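Local coordinates for protein 16S rRNA aminocarboxypropyltransferase (Vulcanisaeta distributa, PDB 5APG) that probably transfers the 3-amino-3-carboxypropyl group of S-adenosylmethionine to N3 of an N1-methylpseudouridine in 16S rRNA, the last step in making a hypermodified pseudouridine, at residues Ser42-Lys50 and Trp73-Thr81; Arg92-Asn100 and Tyr108-Ala119. One frame throughout, in Å; residues are numbered along the deposited sequence.

Contact 1: residues Ser42-Lys50 and Trp73-Thr81; sequences SIILDPTVK and WKRAVDVHT. With EEM ([(3S)-3-amino-4-hydroxy-4-oxo-butyl]-[[(2S,3S,4R,5R)-5-(6-aminopurin-9-yl)-3,4-dihydroxy-oxolan-2-yl]methyl]-methyl-selanium), chain D.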
loop_
_atom_site.group_PDB
_atom_site.type_symbol
_atom_site.label_atom_id
_atom_site.label_comp_id
_atom_site.label_asym_id
_atom_site.label_seq_id
_atom_site.Cartn_x
_atom_site.Cartn_y
_atom_site.Cartn_z
ATOM N N SER A 42 -4.578 -14.382 1.435
ATOM C CA SER A 42 -3.926 -13.259 2.095
ATOM C C SER A 42 -4.627 -11.960 1.715
ATOM O O SER A 42 -5.367 -11.910 0.735
ATOM C CB SER A 42 -2.443 -13.179 1.718
ATOM O OG SER A 42 -2.267 -13.013 0.317
ATOM N N ILE A 43 -4.401 -10.918 2.506
ATOM C CA ILE A 43 -4.706 -9.563 2.071
ATOM C C ILE A 43 -3.745 -9.196 0.949
ATOM O O ILE A 43 -2.531 -9.340 1.108
ATOM C CB ILE A 43 -4.552 -8.526 3.213
ATOM C CG1 ILE A 43 -5.459 -8.864 4.399
ATOM C CG2 ILE A 43 -4.829 -7.114 2.700
ATOM C CD1 ILE A 43 -6.938 -8.729 4.084
ATOM N N ILE A 44 -4.265 -8.728 -0.183
ATOM C CA ILE A 44 -3.384 -8.128 -1.175
ATOM C C ILE A 44 -3.734 -6.656 -1.329
ATOM O O ILE A 44 -4.901 -6.281 -1.499
ATOM C CB ILE A 44 -3.426 -8.854 -2.559
ATOM C CG1 ILE A 44 -2.232 -8.412 -3.413
ATOM C CG2 ILE A 44 -4.743 -8.607 -3.317
ATOM C CD1 ILE A 44 -2.066 -9.195 -4.707
ATOM N N LEU A 45 -2.720 -5.811 -1.206
ATOM C CA LEU A 45 -2.921 -4.400 -1.475
ATOM C C LEU A 45 -3.171 -4.255 -2.965
ATOM O O LEU A 45 -2.511 -4.896 -3.787
ATOM C CB LEU A 45 -1.725 -3.565 -1.023
ATOM C CG LEU A 45 -1.448 -3.569 0.487
ATOM C CD1 LEU A 45 -0.372 -2.557 0.830
ATOM C CD2 LEU A 45 -2.715 -3.296 1.285
ATOM N N ASP A 46 -4.153 -3.435 -3.308
ATOM C CA ASP A 46 -4.558 -3.272 -4.693
ATOM C C ASP A 46 -5.188 -1.899 -4.832
ATOM O O ASP A 46 -6.315 -1.691 -4.388
ATOM C CB ASP A 46 -5.538 -4.379 -5.103
ATOM C CG ASP A 46 -5.917 -4.325 -6.576
ATOM O OD1 ASP A 46 -5.770 -3.262 -7.224
ATOM O OD2 ASP A 46 -6.382 -5.362 -7.089
ATOM N N PRO A 47 -4.460 -0.957 -5.446
ATOM C CA PRO A 47 -4.960 0.413 -5.590
ATOM C C PRO A 47 -6.115 0.544 -6.582
ATOM O O PRO A 47 -6.722 1.611 -6.635
ATOM C CB PRO A 47 -3.725 1.178 -6.084
ATOM C CG PRO A 47 -2.960 0.158 -6.863
ATOM C CD PRO A 47 -3.150 -1.139 -6.099
ATOM N N THR A 48 -6.421 -0.512 -7.337
ATOM C CA THR A 48 -7.467 -0.439 -8.358
ATOM C C THR A 48 -8.856 -0.833 -7.864
ATOM O O THR A 48 -9.840 -0.623 -8.572
ATOM C CB THR A 48 -7.144 -1.337 -9.581
ATOM O OG1 THR A 48 -7.258 -2.717 -9.210
ATOM C CG2 THR A 48 -5.738 -1.053 -10.107
ATOM N N VAL A 49 -8.944 -1.425 -6.677
ATOM C CA VAL A 49 -10.253 -1.779 -6.121
ATOM C C VAL A 49 -10.762 -0.640 -5.238
ATOM O O VAL A 49 -10.013 0.280 -4.915
ATOM C CB VAL A 49 -10.207 -3.092 -5.309
ATOM C CG1 VAL A 49 -9.710 -4.242 -6.182
ATOM C CG2 VAL A 49 -9.340 -2.941 -4.060
ATOM N N LYS A 50 -12.032 -0.702 -4.851
ATOM C CA LYS A 50 -12.652 0.391 -4.108
ATOM C C LYS A 50 -12.802 0.081 -2.621
ATOM O O LYS A 50 -13.185 0.951 -1.835
ATOM C CB LYS A 50 -14.024 0.724 -4.706
ATOM C CG LYS A 50 -13.974 1.150 -6.159
ATOM C CD LYS A 50 -13.059 2.361 -6.333
ATOM C CE LYS A 50 -12.888 2.714 -7.805
ATOM N NZ LYS A 50 -11.833 1.880 -8.452
ATOM N N TRP A 73 4.011 2.599 -11.545
ATOM C CA TRP A 73 2.645 3.110 -11.480
ATOM C C TRP A 73 2.024 3.205 -12.870
ATOM O O TRP A 73 0.803 3.135 -13.017
ATOM C CB TRP A 73 2.604 4.470 -10.779
ATOM C CG TRP A 73 2.456 4.337 -9.289
ATOM C CD1 TRP A 73 3.416 4.552 -8.345
ATOM C CD2 TRP A 73 1.278 3.929 -8.580
ATOM N NE1 TRP A 73 2.906 4.314 -7.089
ATOM C CE2 TRP A 73 1.596 3.926 -7.207
ATOM C CE3 TRP A 73 -0.016 3.571 -8.974
ATOM C CZ2 TRP A 73 0.670 3.586 -6.225
ATOM C CZ3 TRP A 73 -0.937 3.228 -7.995
ATOM C CH2 TRP A 73 -0.589 3.239 -6.636
ATOM N N LYS A 74 2.865 3.342 -13.890
ATOM C CA LYS A 74 2.383 3.393 -15.267
ATOM C C LYS A 74 1.756 2.064 -15.687
ATOM O O LYS A 74 0.860 2.032 -16.530
ATOM C CB LYS A 74 3.517 3.774 -16.226
ATOM C CG LYS A 74 3.056 3.977 -17.666
ATOM C CD LYS A 74 4.058 4.783 -18.479
ATOM C CE LYS A 74 3.637 4.858 -19.940
ATOM N NZ LYS A 74 2.294 5.485 -20.109
ATOM N N ARG A 75 2.219 0.971 -15.084
ATOM C CA ARG A 75 1.695 -0.360 -15.389
ATOM C C ARG A 75 0.716 -0.889 -14.338
ATOM O O ARG A 75 0.094 -1.930 -14.544
ATOM C CB ARG A 75 2.841 -1.367 -15.541
ATOM C CG ARG A 75 3.694 -1.183 -16.785
ATOM C CD ARG A 75 4.101 -2.539 -17.341
ATOM N NE ARG A 75 2.932 -3.381 -17.584
ATOM C CZ ARG A 75 2.972 -4.700 -17.727
ATOM N NH1 ARG A 75 4.129 -5.346 -17.648
ATOM N NH2 ARG A 75 1.853 -5.380 -17.946
ATOM N N ALA A 76 0.589 -0.178 -13.220
ATOM C CA ALA A 76 -0.113 -0.701 -12.046
ATOM C C ALA A 76 -1.563 -1.103 -12.316
ATOM O O ALA A 76 -2.010 -2.158 -11.865
ATOM C CB ALA A 76 -0.063 0.315 -10.914
ATOM N N VAL A 77 -2.300 -0.274 -13.047
ATOM C CA VAL A 77 -3.704 -0.575 -13.305
ATOM C C VAL A 77 -3.828 -1.840 -14.146
ATOM O O VAL A 77 -4.571 -2.752 -13.796
ATOM C CB VAL A 77 -4.426 0.588 -14.010
ATOM C CG1 VAL A 77 -5.864 0.208 -14.316
ATOM C CG2 VAL A 77 -4.382 1.836 -13.142
ATOM N N ASP A 78 -3.078 -1.903 -15.240
ATOM C CA ASP A 78 -3.118 -3.061 -16.125
ATOM C C ASP A 78 -2.762 -4.357 -15.393
ATOM O O ASP A 78 -3.426 -5.380 -15.562
ATOM C CB ASP A 78 -2.170 -2.857 -17.307
ATOM C CG ASP A 78 -2.237 -3.991 -18.305
ATOM O OD1 ASP A 78 -3.234 -4.060 -19.054
ATOM O OD2 ASP A 78 -1.297 -4.814 -18.339
ATOM N N VAL A 79 -1.723 -4.305 -14.569
ATOM C CA VAL A 79 -1.243 -5.497 -13.874
ATOM C C VAL A 79 -2.251 -6.005 -12.844
ATOM O O VAL A 79 -2.573 -7.196 -12.814
ATOM C CB VAL A 79 0.106 -5.227 -13.179
ATOM C CG1 VAL A 79 0.454 -6.359 -12.216
ATOM C CG2 VAL A 79 1.201 -5.033 -14.220
ATOM N N HIS A 80 -2.760 -5.107 -12.007
ATOM C CA HIS A 80 -3.694 -5.514 -10.963
ATOM C C HIS A 80 -5.038 -5.968 -11.529
ATOM O O HIS A 80 -5.651 -6.893 -11.004
ATOM C CB HIS A 80 -3.913 -4.383 -9.959
ATOM C CG HIS A 80 -2.756 -4.165 -9.035
ATOM N ND1 HIS A 80 -1.678 -3.370 -9.360
ATOM C CD2 HIS A 80 -2.502 -4.655 -7.795
ATOM C CE1 HIS A 80 -0.812 -3.376 -8.361
ATOM N NE2 HIS A 80 -1.290 -4.144 -7.400
ATOM N N THR A 81 -5.500 -5.326 -12.596
ATOM C CA THR A 81 -6.815 -5.656 -13.135
ATOM C C THR A 81 -6.802 -6.984 -13.891
ATOM O O THR A 81 -7.801 -7.702 -13.911
ATOM C CB THR A 81 -7.348 -4.547 -14.070
ATOM O OG1 THR A 81 -6.403 -4.296 -15.116
ATOM C CG2 THR A 81 -7.592 -3.261 -13.292
HETATM C C2 EEM D . -3.189 0.145 -2.258
HETATM N N3 EEM D . -1.959 -0.196 -2.497
HETATM C C4 EEM D . -1.049 0.731 -2.738
HETATM C "C1'" EEM D . 1.130 -0.504 -3.030
HETATM C "C2'" EEM D . 0.669 -1.328 -4.258
HETATM C "C3'" EEM D . 1.508 -0.852 -5.258
HETATM C "C4'" EEM D . 2.715 -0.557 -4.747
HETATM C "C5'" EEM D . 3.351 0.662 -5.306
HETATM O O EEM D . 8.189 2.076 -4.106
HETATM C C EEM D . 8.613 2.187 -5.223
HETATM O OXT EEM D . 9.790 1.978 -5.461
HETATM C CA EEM D . 7.685 2.542 -6.363
HETATM N N EEM D . 8.485 2.802 -7.526
HETATM C CB EEM D . 6.766 1.343 -6.550
HETATM C CG EEM D . 5.542 1.615 -7.400
HETATM SE SE EEM D . 4.132 0.268 -7.052
HETATM C CE EEM D . 2.679 0.473 -8.316
HETATM O "O4'" EEM D . 2.324 -0.135 -3.248
HETATM O "O3'" EEM D . 1.508 -1.725 -6.455
HETATM O "O2'" EEM D . 1.075 -2.654 -3.904
HETATM N N9 EEM D . 0.263 0.706 -3.014
HETATM C C8 EEM D . 0.632 1.963 -3.164
HETATM N N7 EEM D . -0.381 2.786 -3.013
HETATM C C5 EEM D . -1.468 2.047 -2.733
HETATM N N1 EEM D . -3.641 1.381 -2.244
HETATM C C6 EEM D . -2.830 2.370 -2.477
HETATM N N6 EEM D . -3.285 3.704 -2.486
HETATM O O HOH W 1 -0.217 -4.699 -4.984
#
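Part of the wall of the cofactor pocket is built here, where the turn following strand 43-45 meets helix 73-83 beside the seleno analogue of S-adenosylmethionine. Pro47 is the wedge between two aromatic rings. Its CD lies over the face of the His80 ring, 3.9 Å from the ring centroid, a CH-pi contact only 13° off the ring normal. Its CB meets the edge of the Trp73 indole, 3.8 Å from CH2. A rigid apolar ring suits a place that also borders the adenine, with Pro47 N 3.6 Å from C2 of the ligand. The ligand methyl CE sits over the centre of one indole face, and CZ2, toward the Pro47 side of the ring, reaches the adenine; a broad, flat side chain can serve both. Its NE1 is bonded to Leu110 O.

His80 has its rotation fixed from two ends, as a histidine can use both ring nitrogens at once. ND1 donates to Ala76 O at 2.8 Å, with the acceptor in the ring plane, and NE2 lies 2.7 Å from a water that also bonds Leu45 O and the ribose hydroxyl O2'. With CG anti to the carbonyl carbon (chi1 -74°), the ring is directed at Pro47 and the ligand. Thr48 reaches across, its methyl CG2 against His80 CB and Val77 CA. Asp46 OD1 passes 3.5 Å from His80 CB, its carboxylate plane turned 41° from the imidazole. The same OD1 takes the Thr48 hydroxyl OG1 and, at 2.8 Å, the Thr48 amide N, both from one face of its plane; a threonine thus supplies a hydroxyl for Asp46 and a methyl for the helix. OD2 forms a salt bridge with Arg90. This Asx turn, set within a type I beta turn, shapes the strand-end loop of a SPOUT-fold cofactor site.

Contact 2: residues Arg92-Asn100 and Tyr108-Ala119; sequences RLPLLIAAN and YILSTIEAVAAA. With EEM ([(3S)-3-amino-4-hydroxy-4-oxo-butyl]-[[(2S,3S,4R,5R)-5-(6-aminopurin-9-yl)-3,4-dihydroxy-oxolan-2-yl]methyl]-methyl-selanium), chain D.
Leu93 and the helix 112-122 make the close-packed apolar half of this contact. The branched end of Leu93 spreads over the helix surface: CD1 touches Ala115 CB at 3.6 Å and also the methyl CD1 of Leu110, while CD2 turns to Ala119. Leu96 adds its CD1, 3.5 Å from Ala118 CB. Alanines suit this helix face, because their short side chains let the leucines and, at Ala115, the ligand's purine and ribose come right up to it.

The other end is polar and hydrated, a water bridging Asn100 ND2 and Ile109 O, and is held by hydrogen bonds rather than by close-packed methyls. Glu114 is gripped firmly. Its OE2 receives Ala99 N at 2.6 Å, nearly end-on to the C-O bond, plus a weak bond from Asn100 N. OE1 takes three donors: Asn100 ND2 on the syn side at 2.8 Å, and Ser111 N and OG on the anti side. Ser111 OG in turn accepts from Glu114 N, which completes a capping box at the helix start. So many donors would probably favour the charged carboxylate despite its burial.

Between these ends, Tyr108 N gives a nearly straight bond to Leu96 O at 2.7 Å. The Tyr108 side chain swings out opposite its own amide N (chi1 -161°), which brings one ring face to ligand N6, near the CE1 rim, its edge to Leu93 O, and its OH to Pro47 O. The loop of residues 92-100 thus leaves strand 89-91, passes helices 160-165 and 141-153, and lies against helix 112-122, while helix 170-182 covers Tyr108.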
loop_
_atom_site.group_PDB
_atom_site.type_symbol
_atom_site.label_atom_id
_atom_site.label_comp_id
_atom_site.label_asym_id
_atom_site.label_seq_id
_atom_site.Cartn_x
_atom_site.Cartn_y
_atom_site.Cartn_z
ATOM N N ARG A 92 -7.792 -1.675 -1.222
ATOM C CA ARG A 92 -7.021 -0.459 -1.439
ATOM C C ARG A 92 -6.686 0.118 -0.077
ATOM O O ARG A 92 -7.289 -0.256 0.929
ATOM C CB ARG A 92 -7.786 0.573 -2.282
ATOM C CG ARG A 92 -9.041 1.155 -1.613
ATOM C CD ARG A 92 -9.547 2.369 -2.400
ATOM N NE ARG A 92 -10.776 2.957 -1.865
ATOM C CZ ARG A 92 -10.819 3.882 -0.910
ATOM N NH1 ARG A 92 -9.697 4.317 -0.350
ATOM N NH2 ARG A 92 -11.987 4.365 -0.503
ATOM N N LEU A 93 -5.713 1.017 -0.034
ATOM C CA LEU A 93 -5.472 1.752 1.191
ATOM C C LEU A 93 -6.445 2.913 1.257
ATOM O O LEU A 93 -6.813 3.471 0.229
ATOM C CB LEU A 93 -4.031 2.259 1.265
ATOM C CG LEU A 93 -2.976 1.180 1.508
ATOM C CD1 LEU A 93 -1.607 1.773 1.282
ATOM C CD2 LEU A 93 -3.102 0.615 2.921
ATOM N N PRO A 94 -6.875 3.272 2.472
ATOM C CA PRO A 94 -7.606 4.528 2.639
ATOM C C PRO A 94 -6.716 5.688 2.223
ATOM O O PRO A 94 -5.487 5.546 2.191
ATOM C CB PRO A 94 -7.929 4.568 4.140
ATOM C CG PRO A 94 -7.013 3.593 4.764
ATOM C CD PRO A 94 -6.746 2.534 3.738
ATOM N N LEU A 95 -7.330 6.822 1.914
ATOM C CA LEU A 95 -6.628 7.936 1.296
ATOM C C LEU A 95 -5.559 8.532 2.203
ATOM O O LEU A 95 -5.847 8.974 3.318
ATOM C CB LEU A 95 -7.627 9.019 0.889
ATOM C CG LEU A 95 -7.007 10.149 0.068
ATOM C CD1 LEU A 95 -6.561 9.632 -1.292
ATOM C CD2 LEU A 95 -7.986 11.287 -0.080
ATOM N N LEU A 96 -4.326 8.547 1.708
ATOM C CA LEU A 96 -3.193 9.067 2.459
ATOM C C LEU A 96 -2.332 9.941 1.559
ATOM O O LEU A 96 -2.416 9.865 0.333
ATOM C CB LEU A 96 -2.366 7.921 3.048
ATOM C CG LEU A 96 -3.066 7.118 4.148
ATOM C CD1 LEU A 96 -2.450 5.727 4.296
ATOM C CD2 LEU A 96 -3.019 7.867 5.475
ATOM N N ILE A 97 -1.506 10.773 2.179
ATOM C CA ILE A 97 -0.649 11.693 1.452
ATOM C C ILE A 97 0.773 11.138 1.394
ATOM O O ILE A 97 1.326 10.742 2.417
ATOM C CB ILE A 97 -0.649 13.081 2.121
ATOM C CG1 ILE A 97 -2.081 13.615 2.249
ATOM C CG2 ILE A 97 0.219 14.052 1.352
ATOM C CD1 ILE A 97 -2.828 13.677 0.931
ATOM N N ALA A 98 1.356 11.101 0.200
ATOM C CA ALA A 98 2.713 10.581 0.030
ATOM C C ALA A 98 3.739 11.504 0.678
ATOM O O ALA A 98 3.586 12.727 0.659
ATOM C CB ALA A 98 3.034 10.391 -1.455
ATOM N N ALA A 99 4.783 10.912 1.251
ATOM C CA ALA A 99 5.852 11.678 1.882
ATOM C C ALA A 99 7.189 11.504 1.165
ATOM O O ALA A 99 8.164 12.172 1.504
ATOM C CB ALA A 99 5.993 11.279 3.342
ATOM N N ASN A 100 7.242 10.600 0.190
ATOM C CA ASN A 100 8.478 10.359 -0.550
ATOM C C ASN A 100 8.831 11.574 -1.419
ATOM O O ASN A 100 7.944 12.345 -1.787
ATOM C CB ASN A 100 8.357 9.080 -1.395
ATOM C CG ASN A 100 7.384 9.217 -2.545
ATOM O OD1 ASN A 100 7.674 9.883 -3.539
ATOM N ND2 ASN A 100 6.228 8.564 -2.430
ATOM N N TYR A 108 -2.879 9.468 -2.342
ATOM C CA TYR A 108 -3.177 8.105 -2.796
ATOM C C TYR A 108 -2.019 7.344 -3.431
ATOM O O TYR A 108 -1.869 6.144 -3.199
ATOM C CB TYR A 108 -4.351 8.117 -3.781
ATOM C CG TYR A 108 -5.004 6.762 -3.951
ATOM C CD1 TYR A 108 -5.615 6.128 -2.876
ATOM C CD2 TYR A 108 -5.009 6.116 -5.181
ATOM C CE1 TYR A 108 -6.218 4.894 -3.019
ATOM C CE2 TYR A 108 -5.611 4.874 -5.335
ATOM C CZ TYR A 108 -6.207 4.268 -4.245
ATOM O OH TYR A 108 -6.810 3.039 -4.380
ATOM N N ILE A 109 -1.215 8.018 -4.244
ATOM C CA ILE A 109 -0.159 7.336 -4.986
ATOM C C ILE A 109 1.087 7.166 -4.118
ATOM O O ILE A 109 1.955 8.035 -4.087
ATOM C CB ILE A 109 0.198 8.103 -6.276
ATOM C CG1 ILE A 109 -1.062 8.347 -7.120
ATOM C CG2 ILE A 109 1.259 7.357 -7.072
ATOM C CD1 ILE A 109 -1.811 7.080 -7.494
ATOM N N LEU A 110 1.171 6.034 -3.418
ATOM C CA LEU A 110 2.241 5.815 -2.450
ATOM C C LEU A 110 3.345 4.915 -2.991
ATOM O O LEU A 110 3.118 4.118 -3.899
ATOM C CB LEU A 110 1.676 5.198 -1.165
ATOM C CG LEU A 110 0.458 5.898 -0.550
ATOM C CD1 LEU A 110 0.025 5.192 0.731
ATOM C CD2 LEU A 110 0.758 7.372 -0.283
ATOM N N SER A 111 4.539 5.044 -2.419
ATOM C CA SER A 111 5.602 4.082 -2.681
ATOM C C SER A 111 5.225 2.752 -2.043
ATOM O O SER A 111 4.357 2.697 -1.170
ATOM C CB SER A 111 6.944 4.574 -2.135
ATOM O OG SER A 111 6.956 4.583 -0.712
ATOM N N THR A 112 5.867 1.679 -2.487
ATOM C CA THR A 112 5.583 0.363 -1.939
ATOM C C THR A 112 5.844 0.344 -0.428
ATOM O O THR A 112 5.055 -0.213 0.336
ATOM C CB THR A 112 6.414 -0.723 -2.646
ATOM O OG1 THR A 112 6.035 -0.776 -4.028
ATOM C CG2 THR A 112 6.173 -2.096 -2.011
ATOM N N ILE A 113 6.926 0.984 0.013
ATOM C CA ILE A 113 7.260 0.943 1.435
ATOM C C ILE A 113 6.261 1.755 2.267
ATOM O O ILE A 113 5.920 1.364 3.383
ATOM C CB ILE A 113 8.720 1.434 1.709
ATOM C CG1 ILE A 113 9.105 1.157 3.158
ATOM C CG2 ILE A 113 8.903 2.921 1.391
ATOM C CD1 ILE A 113 10.608 1.247 3.440
ATOM N N GLU A 114 5.768 2.865 1.722
ATOM C CA GLU A 114 4.758 3.662 2.418
ATOM C C GLU A 114 3.453 2.883 2.520
ATOM O O GLU A 114 2.743 2.951 3.524
ATOM C CB GLU A 114 4.517 4.994 1.700
ATOM C CG GLU A 114 5.611 6.041 1.918
ATOM C CD GLU A 114 5.527 7.175 0.911
ATOM O OE1 GLU A 114 5.582 6.891 -0.302
ATOM O OE2 GLU A 114 5.390 8.346 1.326
ATOM N N ALA A 115 3.135 2.145 1.466
ATOM C CA ALA A 115 1.920 1.347 1.457
ATOM C C ALA A 115 1.977 0.230 2.486
ATOM O O ALA A 115 0.997 -0.026 3.187
ATOM C CB ALA A 115 1.682 0.780 0.097
ATOM N N VAL A 116 3.120 -0.447 2.560
ATOM C CA VAL A 116 3.315 -1.492 3.556
ATOM C C VAL A 116 3.166 -0.906 4.958
ATOM O O VAL A 116 2.457 -1.455 5.799
ATOM C CB VAL A 116 4.698 -2.168 3.404
ATOM C CG1 VAL A 116 5.025 -3.032 4.623
ATOM C CG2 VAL A 116 4.740 -3.004 2.120
ATOM N N ALA A 117 3.816 0.226 5.202
ATOM C CA ALA A 117 3.759 0.857 6.519
ATOM C C ALA A 117 2.343 1.310 6.872
ATOM O O ALA A 117 1.894 1.132 8.004
ATOM C CB ALA A 117 4.711 2.028 6.575
ATOM N N ALA A 118 1.647 1.909 5.907
ATOM C CA ALA A 118 0.260 2.316 6.118
ATOM C C ALA A 118 -0.623 1.123 6.484
ATOM O O ALA A 118 -1.429 1.194 7.417
ATOM C CB ALA A 118 -0.288 3.018 4.878
ATOM N N ALA A 119 -0.470 0.026 5.746
ATOM C CA ALA A 119 -1.247 -1.177 6.006
ATOM C C ALA A 119 -0.976 -1.693 7.417
ATOM O O ALA A 119 -1.904 -2.023 8.158
ATOM C CB ALA A 119 -0.933 -2.256 4.973
HETATM C C2 EEM D . -3.189 0.145 -2.258
HETATM N N3 EEM D . -1.959 -0.196 -2.497
HETATM C C4 EEM D . -1.049 0.731 -2.738
HETATM C "C1'" EEM D . 1.130 -0.504 -3.030
HETATM C "C2'" EEM D . 0.669 -1.328 -4.258
HETATM C "C3'" EEM D . 1.508 -0.852 -5.258
HETATM C "C4'" EEM D . 2.715 -0.557 -4.747
HETATM C "C5'" EEM D . 3.351 0.662 -5.306
HETATM O O EEM D . 8.189 2.076 -4.106
HETATM C C EEM D . 8.613 2.187 -5.223
HETATM O OXT EEM D . 9.790 1.978 -5.461
HETATM C CA EEM D . 7.685 2.542 -6.363
HETATM N N EEM D . 8.485 2.802 -7.526
HETATM C CB EEM D . 6.766 1.343 -6.550
HETATM C CG EEM D . 5.542 1.615 -7.400
HETATM SE SE EEM D . 4.132 0.268 -7.052
HETATM C CE EEM D . 2.679 0.473 -8.316
HETATM O "O4'" EEM D . 2.324 -0.135 -3.248
HETATM O "O3'" EEM D . 1.508 -1.725 -6.455
HETATM O "O2'" EEM D . 1.075 -2.654 -3.904
HETATM N N9 EEM D . 0.263 0.706 -3.014
HETATM C C8 EEM D . 0.632 1.963 -3.164
HETATM N N7 EEM D . -0.381 2.786 -3.013
HETATM C C5 EEM D . -1.468 2.047 -2.733
HETATM N N1 EEM D . -3.641 1.381 -2.244
HETATM C C6 EEM D . -2.830 2.370 -2.477
HETATM N N6 EEM D . -3.285 3.704 -2.486
HETATM O O HOH W 2 4.590 7.721 -4.651
#

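Contacts 1 and 2 follow one another along the chain and meet at the cofactor, their centres about 13 Å apart. The residues of contact 2 read the adenine and hold the amino acid end: Leu93 N donates to N1 at 3.1 Å, Tyr108 O accepts from N6 at 2.9 Å, and Thr112 N donates to the carboxylate O. Contact 1 packs against the adenine from the side of Pro47 and Trp73, and also borders the ribose and the selenium-bound methyl. The two are also joined directly, by a probable hydrogen bond from Tyr108 OH to Pro47 O (2.7 Å) and by packing of Arg92 CB against Asp46 O. Thr19 OG1 and Ile69 O add further hydrogen bonds to the ligand.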